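Local coordinates for geranyl diphosphate synthase small subunit (Antirrhinum majus, PDB 3QKC) that serves as the small subunit of geranyl diphosphate synthase, probably a non-catalytic partner that helps the large subunit make the C10 monoterpene precursor, at the interface of chains A and B. Residues are numbered along the deposited sequence; one frame, centred on the assembly and turned at random. Chains: chain A/B, Geranyl diphosphate synthase small subunit.

The interface of chains A and B. Residues chain A 120-121, 124, 137-138, 141; chain B 138, 141-142, 145.
B:Leu138 pushes its CD1 methyl into a pocket formed by A:Ile137, A:Leu138 and A:Ile141, in a part of the two-fold interface where helices 105-126 and 134-148 of chain A meet helix 133-148 of chain B. The patch is helix-to-helix packing between two subunits of the all-helical prenyltransferase fold, whose members commonly pair, although this small-subunit homodimer may not be the working form. B:Leu138 CD1 lies 3.5 Å from A:Ile141 CD1, the side chains crossing at a slant, and 3.6 Å from A:Leu138 CD1, where the two leucine side chains lie antiparallel, running past one another. A:Ile137 comes in nearly at a right angle, its CG2 branch touching both methyls of B:Leu138. CG of B:Leu138 lies anti to the backbone N (chi1 -151°), some 30° short of full extension, and this carries both methyls towards chain A. One turn along helix 133-148, B:Ile141 divides its contacts: CD1 reaches A:Leu138 CD1, whereas CG2 packs against A:Ala124 CB at 3.9 Å. A:Ala124 CB is also met by B:Ile142 CG1 at 3.8 Å, and the small alanine probably lets helix 105-126 come close to helix 133-148 of chain B. Farther along, B:Thr145 bears on the first part of the A:Glu121 side chain, with OG1 3.3 Å from A:Glu121 CB, while its CG2 methyl turns towards A:Leu120 CB. Behind the contact, the threonine hydroxyl is anchored to its own helix: B:Thr145 OG1 donates to B:Ile142 O at 2.7 Å, approaching 31° out of the carbonyl plane. An alanine at B:Thr145 would remove OG1 and CG2, which is likely to leave a gap beside A:Glu121 CB and A:Leu120 CB and the carbonyl of B:Ile142 without its hydroxyl partner. A:Glu121 leaves its helix extended, CG anti to the backbone N (chi1 -174°), and its aliphatic stem rather than its carboxylate makes the nearest contact with B:Thr145 OG1.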
# COMPACT_ATOMS: atom_id res chain seq x y z
N LEU A 120 -5.50 1.36 3.29
CA LEU A 120 -5.45 2.74 2.76
C LEU A 120 -6.68 3.11 1.95
O LEU A 120 -7.08 4.27 1.92
CB LEU A 120 -4.20 2.98 1.92
CG LEU A 120 -2.88 2.65 2.62
CD1 LEU A 120 -1.77 2.53 1.60
CD2 LEU A 120 -2.56 3.70 3.65
N GLU A 121 -7.26 2.12 1.28
CA GLU A 121 -8.54 2.29 0.57
C GLU A 121 -9.70 2.55 1.55
O GLU A 121 -10.50 3.45 1.32
CB GLU A 121 -8.86 1.07 -0.30
CG GLU A 121 -10.11 1.25 -1.17
CD GLU A 121 -10.51 -0.01 -1.93
OE1 GLU A 121 -9.70 -0.95 -2.07
OE2 GLU A 121 -11.67 -0.05 -2.40
N ALA A 124 -9.12 6.03 2.79
CA ALA A 124 -9.45 6.95 1.69
C ALA A 124 -10.95 7.07 1.41
O ALA A 124 -11.42 8.14 1.04
CB ALA A 124 -8.70 6.56 0.42
N ILE A 137 -7.85 13.54 5.89
CA ILE A 137 -7.80 12.12 5.53
C ILE A 137 -6.59 11.84 4.66
O ILE A 137 -5.95 10.80 4.79
CB ILE A 137 -9.15 11.60 4.96
CG1 ILE A 137 -9.95 10.99 6.11
CG2 ILE A 137 -8.93 10.54 3.89
CD1 ILE A 137 -11.45 11.20 6.04
N LEU A 138 -6.24 12.81 3.82
CA LEU A 138 -5.01 12.76 3.05
C LEU A 138 -3.80 12.76 3.97
O LEU A 138 -2.86 11.99 3.76
CB LEU A 138 -4.94 13.95 2.10
CG LEU A 138 -4.33 13.84 0.71
CD1 LEU A 138 -4.76 12.55 0.03
CD2 LEU A 138 -4.78 15.07 -0.11
N ILE A 141 -3.43 9.44 5.60
CA ILE A 141 -2.94 8.49 4.61
C ILE A 141 -1.42 8.59 4.50
O ILE A 141 -0.72 7.56 4.48
CB ILE A 141 -3.65 8.72 3.27
CG1 ILE A 141 -4.97 7.96 3.29
CG2 ILE A 141 -2.77 8.33 2.07
CD1 ILE A 141 -6.03 8.56 2.41
N LEU B 138 -7.25 12.49 -3.53
CA LEU B 138 -7.84 11.42 -2.74
C LEU B 138 -8.57 10.42 -3.64
O LEU B 138 -8.51 9.21 -3.40
CB LEU B 138 -8.78 11.99 -1.68
CG LEU B 138 -9.07 11.32 -0.34
CD1 LEU B 138 -7.83 10.66 0.25
CD2 LEU B 138 -9.64 12.36 0.62
N ILE B 141 -6.00 8.22 -5.23
CA ILE B 141 -5.48 7.25 -4.28
C ILE B 141 -6.42 6.05 -4.22
O ILE B 141 -5.97 4.91 -4.20
CB ILE B 141 -5.28 7.88 -2.88
CG1 ILE B 141 -3.86 8.44 -2.77
CG2 ILE B 141 -5.51 6.88 -1.76
CD1 ILE B 141 -3.78 9.94 -2.70
N ILE B 142 -7.72 6.31 -4.24
CA ILE B 142 -8.71 5.25 -4.31
C ILE B 142 -8.43 4.34 -5.51
O ILE B 142 -8.41 3.11 -5.36
CB ILE B 142 -10.14 5.81 -4.33
CG1 ILE B 142 -10.52 6.29 -2.93
CG2 ILE B 142 -11.13 4.76 -4.82
CD1 ILE B 142 -11.27 7.62 -2.90
N THR B 145 -5.24 2.22 -5.00
CA THR B 145 -5.43 1.20 -3.98
C THR B 145 -6.22 0.05 -4.57
O THR B 145 -6.02 -1.12 -4.22
CB THR B 145 -6.13 1.72 -2.71
OG1 THR B 145 -7.44 2.20 -3.03
CG2 THR B 145 -5.30 2.83 -2.02